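Uncharacterized protein Dfer_1899 (Dyadobacter fermentans, PDB 5HX0) is of unknown function but folds as a six-bladed beta-propeller with BNR-type repeats, as in sialidases, and may act on or bind glycans. Local coordinates at residues D134-C139 with R174-G179; V277-T282 with A289-S294; E305-Q310 with T347-A352. All coordinates share one frame; numbering follows the deposited sequence.

Contact 1. Residues D134-C139 with R174-G179; sequences DGTILC and RSTDGG
Ile137 and Ser175 face each other as an antiparallel hydrogen-bonded pair where strand 137-145 begins and strand 165-175 ends. Ile137 N donates to Ser175 O at 2.9 Å, and Ser175 N donates back to Ile137 O at 2.8 Å. Next along, Leu138 and Arg174 form a non-hydrogen-bonded pair; in the other direction the ladder of hydrogen bonds stops at Ile137 and Ser175, although Thr136 and Thr176 still lie abreast. A water sits here: it donates to Ser175 O and to Gly135 O (2.8 Å from the latter) and accepts from Gly178 N at 2.7 Å, tying the two turns together.

On the Arg174 face, Leu138 and Arg174 run side by side in the same direction, with Leu138 CD2 packed 3.4 Å from Arg174 CG. The arginine chain is extended from CG to NE, and Thr136 CG2 sits over one face of the guanidinium, towards its rim, 3.9 Å above the plane. Arg174 NE is hydrogen-bonded to Lys245 O. Ile137 goes to the other face and lays CD1 against the backbone of Gly178 and Gly179.

Each segment carries its own turn. Asp134 OD1 accepts from both Thr136 N and Thr136 OG1, making an Asx turn. Residues 175-182 read SxDxGxSW, the Asp box of BNR repeats. Its Ser175 OG, anti to the backbone N (chi1 176°), accepts from Asp177 N in an ST turn and from Gly179 N at 2.8 Å, and also bonds Ser181 O. One hydroxyl thus draws the turn round itself, while the water and Ile137 CD1 join it to 134-139.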
loop_
_atom_site.group_PDB
_atom_site.type_symbol
_atom_site.label_atom_id
_atom_site.label_comp_id
_atom_site.label_asym_id
_atom_site.label_seq_id
_atom_site.Cartn_x
_atom_site.Cartn_y
_atom_site.Cartn_z
ATOM N N ASP A 134 13.356 14.632 -21.203
ATOM C CA ASP A 134 13.875 15.489 -20.142
ATOM C C ASP A 134 13.984 14.756 -18.812
ATOM O O ASP A 134 14.335 15.370 -17.804
ATOM C CB ASP A 134 13.018 16.761 -19.996
ATOM C CG ASP A 134 11.629 16.501 -19.421
ATOM O OD1 ASP A 134 11.373 15.412 -18.871
ATOM O OD2 ASP A 134 10.784 17.419 -19.504
ATOM N N GLY A 135 13.690 13.468 -18.782
ATOM C CA GLY A 135 13.881 12.667 -17.594
ATOM C C GLY A 135 12.649 12.489 -16.739
ATOM O O GLY A 135 12.661 11.629 -15.846
ATOM N N THR A 136 11.590 13.273 -16.973
ATOM C CA THR A 136 10.311 13.037 -16.307
ATOM C C THR A 136 9.843 11.604 -16.531
ATOM O O THR A 136 9.988 11.057 -17.627
ATOM C CB THR A 136 9.269 14.007 -16.856
ATOM O OG1 THR A 136 9.718 15.354 -16.630
ATOM C CG2 THR A 136 7.908 13.788 -16.193
ATOM N N ILE A 137 9.262 10.990 -15.501
ATOM C CA ILE A 137 8.691 9.648 -15.640
ATOM C C ILE A 137 7.216 9.700 -15.294
ATOM O O ILE A 137 6.841 10.222 -14.239
ATOM C CB ILE A 137 9.413 8.612 -14.760
ATOM C CG1 ILE A 137 10.905 8.547 -15.109
ATOM C CG2 ILE A 137 8.751 7.209 -14.914
ATOM C CD1 ILE A 137 11.746 7.825 -14.040
ATOM N N LEU A 138 6.385 9.172 -16.193
ATOM C CA LEU A 138 4.964 8.964 -15.948
ATOM C C LEU A 138 4.736 7.487 -15.678
ATOM O O LEU A 138 5.348 6.639 -16.330
ATOM C CB LEU A 138 4.126 9.381 -17.151
ATOM C CG LEU A 138 4.294 10.804 -17.693
ATOM C CD1 LEU A 138 3.411 10.997 -18.918
ATOM C CD2 LEU A 138 3.897 11.778 -16.619
ATOM N N CYS A 139 3.847 7.179 -14.729
ATOM C CA CYS A 139 3.481 5.791 -14.435
ATOM C C CYS A 139 1.956 5.704 -14.441
ATOM O O CYS A 139 1.304 6.068 -13.460
ATOM C CB CYS A 139 4.069 5.323 -13.098
ATOM S SG CYS A 139 3.670 3.596 -12.727
ATOM N N ARG A 174 3.500 10.670 -11.319
ATOM C CA ARG A 174 4.510 11.428 -12.039
ATOM C C ARG A 174 5.721 11.642 -11.141
ATOM O O ARG A 174 5.576 11.964 -9.958
ATOM C CB ARG A 174 3.905 12.773 -12.453
ATOM C CG ARG A 174 4.398 13.362 -13.691
ATOM C CD ARG A 174 3.431 14.467 -14.158
ATOM N NE ARG A 174 4.036 15.198 -15.254
ATOM C CZ ARG A 174 4.855 16.225 -15.076
ATOM N NH1 ARG A 174 5.134 16.645 -13.841
ATOM N NH2 ARG A 174 5.386 16.839 -16.125
ATOM N N SER A 175 6.915 11.481 -11.698
ATOM C CA SER A 175 8.136 11.758 -10.960
ATOM C C SER A 175 9.024 12.679 -11.775
ATOM O O SER A 175 9.256 12.440 -12.966
ATOM C CB SER A 175 8.896 10.487 -10.613
ATOM O OG SER A 175 10.126 10.800 -9.974
ATOM N N THR A 176 9.526 13.728 -11.122
ATOM C CA THR A 176 10.514 14.612 -11.724
ATOM C C THR A 176 11.880 14.470 -11.061
ATOM O O THR A 176 12.770 15.298 -11.300
ATOM C CB THR A 176 10.030 16.067 -11.659
ATOM O OG1 THR A 176 9.743 16.401 -10.303
ATOM C CG2 THR A 176 8.757 16.253 -12.483
ATOM N N ASP A 177 12.075 13.436 -10.241
ATOM C CA ASP A 177 13.361 13.217 -9.595
ATOM C C ASP A 177 13.886 11.820 -9.880
ATOM O O ASP A 177 14.557 11.217 -9.039
ATOM C CB ASP A 177 13.294 13.487 -8.081
ATOM C CG ASP A 177 12.243 12.652 -7.343
ATOM O OD1 ASP A 177 11.717 11.640 -7.867
ATOM O OD2 ASP A 177 11.971 13.005 -6.180
ATOM N N GLY A 178 13.602 11.294 -11.071
ATOM C CA GLY A 178 14.140 9.996 -11.423
ATOM C C GLY A 178 13.483 8.818 -10.734
ATOM O O GLY A 178 14.097 7.759 -10.624
ATOM N N GLY A 179 12.256 8.967 -10.255
ATOM C CA GLY A 179 11.611 7.870 -9.562
ATOM C C GLY A 179 11.925 7.791 -8.087
ATOM O O GLY A 179 11.537 6.815 -7.436
HETATM O O HOH W 1 12.026 11.872 -13.137
#

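Contact 2. Residues V277-T282 with A289-S294; sequences VAFLRT and ACIARS
The beta hairpin in which Val277 to Leu280 pair with Cys290 to Arg293 forms the two inner strands of a four-stranded antiparallel sheet. The short axes make an angle of 149°, a clear twist. Ala278 and Ala292 are one hydrogen-bonded pair, with Ala278 N to Ala292 O at 2.8 Å; Leu280 and Cys290 are the other, with Cys290 N to Leu280 O at 3.0 Å and almost straight.

The face bearing Val277, Phe279, Ile291 and Arg293 carries the closest packing. Val277 splits its two methyls between neighbours. CG1, anti to the backbone N (chi1 166°), presses on Ile291 CD1 at 3.5 Å, tighter than usual for two carbons, and also lies over the rim of one face of the Phe279 ring. CG2 stands 3.5 Å above the centre of the Arg293 guanidinium. Ile291 and Phe279 lie side by side, pointing the same way, and Ile291 CD1 approaches Phe279 CE1 to 3.7 Å.

This sheet is one blade of the propeller, and strand 288-294 leads at its end into another Asp box, read from Ser294 as SVDGGKTF. Its Ser294 OG accepts from Gly298 N. Arg293 bends at chi3 (-59°), and its guanidinium, under Val277 CG2, makes a salt bridge through NH1 with Asp275 and a bond through NH2 with Glu345 O.

The other face sets Leu280 beside the smaller Ala278, Cys290 and Ala292. Leu280 CD1 reaches Ala292 CB at 4.1 Å, and Thr282 CG2 rests 3.7 Å from Cys290 SG while Thr282 OG1 bonds to Gln288 O.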
loop_
_atom_site.group_PDB
_atom_site.type_symbol
_atom_site.label_atom_id
_atom_site.label_comp_id
_atom_site.label_asym_id
_atom_site.label_seq_id
_atom_site.Cartn_x
_atom_site.Cartn_y
_atom_site.Cartn_z
ATOM N N VAL A 277 1.021 5.305 -35.096
ATOM C CA VAL A 277 0.592 3.920 -35.251
ATOM C C VAL A 277 0.196 3.363 -33.890
ATOM O O VAL A 277 0.899 3.585 -32.898
ATOM C CB VAL A 277 1.726 3.080 -35.884
ATOM C CG1 VAL A 277 1.436 1.634 -35.749
ATOM C CG2 VAL A 277 1.884 3.462 -37.367
ATOM N N ALA A 278 -0.927 2.645 -33.840
ATOM C CA ALA A 278 -1.375 1.973 -32.620
ATOM C C ALA A 278 -1.463 0.469 -32.854
ATOM O O ALA A 278 -2.064 0.027 -33.837
ATOM C CB ALA A 278 -2.738 2.514 -32.160
ATOM N N PHE A 279 -0.886 -0.315 -31.935
ATOM C CA PHE A 279 -0.872 -1.774 -32.021
ATOM C C PHE A 279 -1.849 -2.333 -30.989
ATOM O O PHE A 279 -1.665 -2.122 -29.785
ATOM C CB PHE A 279 0.536 -2.327 -31.782
ATOM C CG PHE A 279 1.584 -1.792 -32.733
ATOM C CD1 PHE A 279 1.688 -2.298 -34.038
ATOM C CD2 PHE A 279 2.467 -0.800 -32.326
ATOM C CE1 PHE A 279 2.666 -1.827 -34.926
ATOM C CE2 PHE A 279 3.450 -0.308 -33.217
ATOM C CZ PHE A 279 3.545 -0.832 -34.517
ATOM N N LEU A 280 -2.854 -3.080 -31.452
ATOM C CA LEU A 280 -4.100 -3.262 -30.709
ATOM C C LEU A 280 -4.388 -4.724 -30.376
ATOM O O LEU A 280 -4.365 -5.590 -31.258
ATOM C CB LEU A 280 -5.267 -2.690 -31.506
ATOM C CG LEU A 280 -5.028 -1.327 -32.158
ATOM C CD1 LEU A 280 -6.157 -1.007 -33.106
ATOM C CD2 LEU A 280 -4.903 -0.241 -31.086
ATOM N N ARG A 281 -4.667 -4.987 -29.100
ATOM C CA ARG A 281 -5.253 -6.253 -28.667
ATOM C C ARG A 281 -6.763 -6.247 -28.917
ATOM O O ARG A 281 -7.436 -5.241 -28.692
ATOM C CB ARG A 281 -4.979 -6.474 -27.179
ATOM C CG ARG A 281 -5.749 -7.652 -26.557
ATOM C CD ARG A 281 -5.432 -7.788 -25.061
ATOM N NE ARG A 281 -6.209 -8.872 -24.464
ATOM C CZ ARG A 281 -6.010 -9.365 -23.241
ATOM N NH1 ARG A 281 -5.063 -8.867 -22.463
ATOM N NH2 ARG A 281 -6.750 -10.374 -22.796
ATOM N N THR A 282 -7.301 -7.373 -29.370
ATOM C CA THR A 282 -8.722 -7.452 -29.691
ATOM C C THR A 282 -9.425 -8.477 -28.805
ATOM O O THR A 282 -8.800 -9.353 -28.206
ATOM C CB THR A 282 -8.968 -7.841 -31.163
ATOM O OG1 THR A 282 -8.290 -9.068 -31.455
ATOM C CG2 THR A 282 -8.502 -6.741 -32.128
ATOM N N ALA A 289 -4.011 -9.738 -33.747
ATOM C CA ALA A 289 -3.386 -8.472 -33.390
ATOM C C ALA A 289 -3.629 -7.467 -34.513
ATOM O O ALA A 289 -3.416 -7.778 -35.690
ATOM C CB ALA A 289 -1.888 -8.682 -33.158
ATOM N N CYS A 290 -4.083 -6.268 -34.166
ATOM C CA CYS A 290 -4.475 -5.306 -35.190
ATOM C C CYS A 290 -3.649 -4.027 -35.104
ATOM O O CYS A 290 -2.918 -3.780 -34.139
ATOM C CB CYS A 290 -5.971 -4.974 -35.086
ATOM S SG CYS A 290 -7.007 -6.397 -35.541
ATOM N N ILE A 291 -3.785 -3.198 -36.138
ATOM C CA ILE A 291 -3.037 -1.946 -36.221
ATOM C C ILE A 291 -3.969 -0.873 -36.764
ATOM O O ILE A 291 -4.848 -1.155 -37.587
ATOM C CB ILE A 291 -1.774 -2.113 -37.104
ATOM C CG1 ILE A 291 -0.876 -0.880 -37.042
ATOM C CG2 ILE A 291 -2.171 -2.457 -38.563
ATOM C CD1 ILE A 291 0.478 -1.049 -37.750
ATOM N N ALA A 292 -3.811 0.349 -36.271
ATOM C CA ALA A 292 -4.490 1.503 -36.840
ATOM C C ALA A 292 -3.474 2.627 -36.987
ATOM O O ALA A 292 -2.567 2.770 -36.158
ATOM C CB ALA A 292 -5.685 1.943 -35.972
ATOM N N ARG A 293 -3.629 3.427 -38.046
ATOM C CA ARG A 293 -2.639 4.431 -38.411
ATOM C C ARG A 293 -3.284 5.802 -38.628
ATOM O O ARG A 293 -4.410 5.905 -39.129
ATOM C CB ARG A 293 -1.874 3.993 -39.688
ATOM C CG ARG A 293 -0.806 4.983 -40.144
ATOM C CD ARG A 293 -0.074 4.450 -41.395
ATOM N NE ARG A 293 0.561 3.156 -41.134
ATOM C CZ ARG A 293 1.859 2.986 -40.896
ATOM N NH1 ARG A 293 2.681 4.028 -40.897
ATOM N NH2 ARG A 293 2.343 1.766 -40.673
ATOM N N SER A 294 -2.560 6.855 -38.237
ATOM C CA SER A 294 -2.923 8.239 -38.536
ATOM C C SER A 294 -1.791 8.896 -39.312
ATOM O O SER A 294 -0.626 8.830 -38.897
ATOM C CB SER A 294 -3.198 9.041 -37.262
ATOM O OG SER A 294 -3.337 10.426 -37.559
#

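Contact 3. Residues E305-Q310 with T347-A352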
loop_
_atom_site.group_PDB
_atom_site.type_symbol
_atom_site.label_atom_id
_atom_site.label_comp_id
_atom_site.label_asym_id
_atom_site.label_seq_id
_atom_site.Cartn_x
_atom_site.Cartn_y
_atom_site.Cartn_z
ATOM N N GLU A 305 -6.703 -2.517 -39.297
ATOM C CA GLU A 305 -6.383 -3.695 -40.112
ATOM C C GLU A 305 -5.898 -4.839 -39.235
ATOM O O GLU A 305 -5.214 -4.619 -38.233
ATOM C CB GLU A 305 -5.252 -3.441 -41.121
ATOM C CG GLU A 305 -5.418 -2.308 -42.091
ATOM C CD GLU A 305 -4.147 -2.108 -42.926
ATOM O OE1 GLU A 305 -3.461 -3.115 -43.218
ATOM O OE2 GLU A 305 -3.825 -0.949 -43.272
ATOM N N LYS A 306 -6.177 -6.069 -39.664
ATOM C CA LYS A 306 -5.484 -7.218 -39.078
ATOM C C LYS A 306 -4.024 -7.224 -39.522
ATOM O O LYS A 306 -3.723 -7.050 -40.713
ATOM C CB LYS A 306 -6.149 -8.530 -39.497
ATOM C CG LYS A 306 -7.607 -8.661 -39.121
ATOM C CD LYS A 306 -8.161 -9.961 -39.644
ATOM C CE LYS A 306 -9.529 -9.733 -40.246
ATOM N NZ LYS A 306 -10.073 -10.979 -40.811
HETATM N N MSE A 307 -3.118 -7.448 -38.582
HETATM C CA MSE A 307 -1.707 -7.560 -38.949
HETATM C C MSE A 307 -1.358 -8.922 -39.532
HETATM O O MSE A 307 -0.329 -9.067 -40.201
HETATM C CB MSE A 307 -0.819 -7.243 -37.748
HETATM C CG MSE A 307 -0.784 -5.749 -37.504
HETATM SE SE MSE A 307 0.709 -5.214 -36.372
HETATM C CE MSE A 307 -0.088 -5.856 -34.739
ATOM N N GLY A 308 -2.217 -9.911 -39.304
ATOM C CA GLY A 308 -2.023 -11.242 -39.850
ATOM C C GLY A 308 -1.455 -12.267 -38.895
ATOM O O GLY A 308 -0.987 -13.312 -39.352
ATOM N N PHE A 309 -1.473 -12.010 -37.589
ATOM C CA PHE A 309 -0.982 -12.992 -36.627
ATOM C C PHE A 309 -1.742 -12.841 -35.315
ATOM O O PHE A 309 -2.414 -11.832 -35.081
ATOM C CB PHE A 309 0.525 -12.851 -36.396
ATOM C CG PHE A 309 0.946 -11.520 -35.787
ATOM C CD1 PHE A 309 1.281 -10.441 -36.597
ATOM C CD2 PHE A 309 1.050 -11.373 -34.408
ATOM C CE1 PHE A 309 1.687 -9.227 -36.034
ATOM C CE2 PHE A 309 1.465 -10.163 -33.828
ATOM C CZ PHE A 309 1.776 -9.088 -34.638
ATOM N N GLN A 310 -1.633 -13.869 -34.468
ATOM C CA GLN A 310 -2.199 -13.866 -33.123
ATOM C C GLN A 310 -1.153 -13.433 -32.103
ATOM O O GLN A 310 0.012 -13.845 -32.169
ATOM C CB GLN A 310 -2.705 -15.255 -32.721
ATOM C CG GLN A 310 -3.843 -15.819 -33.532
ATOM C CD GLN A 310 -4.257 -17.202 -33.032
ATOM O OE1 GLN A 310 -3.459 -18.137 -33.040
ATOM N NE2 GLN A 310 -5.499 -17.324 -32.571
ATOM N N THR A 347 5.164 -0.740 -41.706
ATOM C CA THR A 347 4.246 -1.155 -42.766
ATOM C C THR A 347 4.351 -2.634 -43.115
ATOM O O THR A 347 3.429 -3.179 -43.732
ATOM C CB THR A 347 4.490 -0.337 -44.046
ATOM O OG1 THR A 347 5.843 -0.524 -44.496
ATOM C CG2 THR A 347 4.259 1.141 -43.799
ATOM N N ASP A 348 5.439 -3.299 -42.733
ATOM C CA ASP A 348 5.737 -4.636 -43.225
ATOM C C ASP A 348 5.451 -5.721 -42.188
ATOM O O ASP A 348 6.132 -6.754 -42.165
ATOM C CB ASP A 348 7.190 -4.704 -43.697
ATOM C CG ASP A 348 8.191 -4.522 -42.570
ATOM O OD1 ASP A 348 7.808 -4.061 -41.476
ATOM O OD2 ASP A 348 9.372 -4.832 -42.798
ATOM N N PHE A 349 4.431 -5.518 -41.354
ATOM C CA PHE A 349 4.157 -6.472 -40.280
ATOM C C PHE A 349 3.758 -7.835 -40.830
ATOM O O PHE A 349 3.938 -8.851 -40.155
ATOM C CB PHE A 349 3.059 -5.923 -39.366
ATOM C CG PHE A 349 1.983 -5.188 -40.117
ATOM C CD1 PHE A 349 0.964 -5.885 -40.750
ATOM C CD2 PHE A 349 2.009 -3.810 -40.225
ATOM C CE1 PHE A 349 -0.024 -5.204 -41.464
ATOM C CE2 PHE A 349 1.024 -3.120 -40.947
ATOM C CZ PHE A 349 0.004 -3.823 -41.553
ATOM N N ALA A 350 3.217 -7.884 -42.051
ATOM C CA ALA A 350 2.810 -9.162 -42.617
ATOM C C ALA A 350 3.982 -9.985 -43.119
ATOM O O ALA A 350 3.866 -11.209 -43.213
ATOM C CB ALA A 350 1.820 -8.935 -43.764
ATOM N N THR A 351 5.105 -9.356 -43.462
ATOM C CA THR A 351 6.240 -10.093 -43.990
ATOM C C THR A 351 7.399 -10.216 -43.010
ATOM O O THR A 351 8.331 -10.979 -43.276
ATOM C CB THR A 351 6.732 -9.452 -45.306
ATOM O OG1 THR A 351 7.047 -8.062 -45.111
ATOM C CG2 THR A 351 5.669 -9.585 -46.392
ATOM N N ALA A 352 7.367 -9.507 -41.889
ATOM C CA ALA A 352 8.484 -9.563 -40.958
ATOM C C ALA A 352 8.472 -10.908 -40.238
ATOM O O ALA A 352 7.427 -11.317 -39.709
ATOM C CB ALA A 352 8.418 -8.405 -39.953
#
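The Phe349 ring is covered on one face by Met307, a selenomethionine here, and on the opposite face by the carbonyl of Thr347 from its own loop. Met307 CG stands 3.7 Å above the plane, displaced towards the rim, in a CH-pi contact. Thr347 O lies the same height above the other face, again off-centre. At the edge, in the ring plane, comes one oxygen of Glu305, OE1, 3.9 Å from Phe349 CZ; the carboxylate as a whole is turned 66° from the ring.

Met307 and Phe349 cross at about a right angle. The selenium stays close to the ring as well, SE being 4.5 Å from the Phe349 centroid and 33° off its normal, an oblique Met-aromatic contact. The backbone joins in, since Met307 O is 3.5 Å from Phe349 CD1. In Phe349, whose CB already points toward strand 305-307, chi1 of 38° sets CG between the backbone N and the carbonyl carbon. The edge-on oxygen faces ring hydrogens, which are slightly positive, a placement that probably helps a little.

Phe349 also touches Leu342, while Arg340 bonds to Phe349 O and makes a cation-pi contact with Phe309. The pairing is a surface seam between propeller blades, the outermost strand of one meeting the loop between the third and fourth strands of the next.

How the contacts relate
Contact 1 lies in the sheet running from strand 123-131 to strand 183-186, contact 2 in that from strand 262-270 to strand 305-307, two blades further along the chain; their centres are about 27 Å apart, their nearest atoms about 16 Å, and the two do not touch each other. In each, the second strand of a blade pairs with the third, which then leads into an Asp box. Contact 3 follows directly: its strand 305-307 is the outer neighbour of strand 288-294, with Ile291 O 2.9 Å from Glu305 N. Contacts 1 and 3 sit on opposite sides of the chain's centre. Contacts 1 and 2 are pairings inside blades, whereas contact 3 joins one blade to the next by side chains.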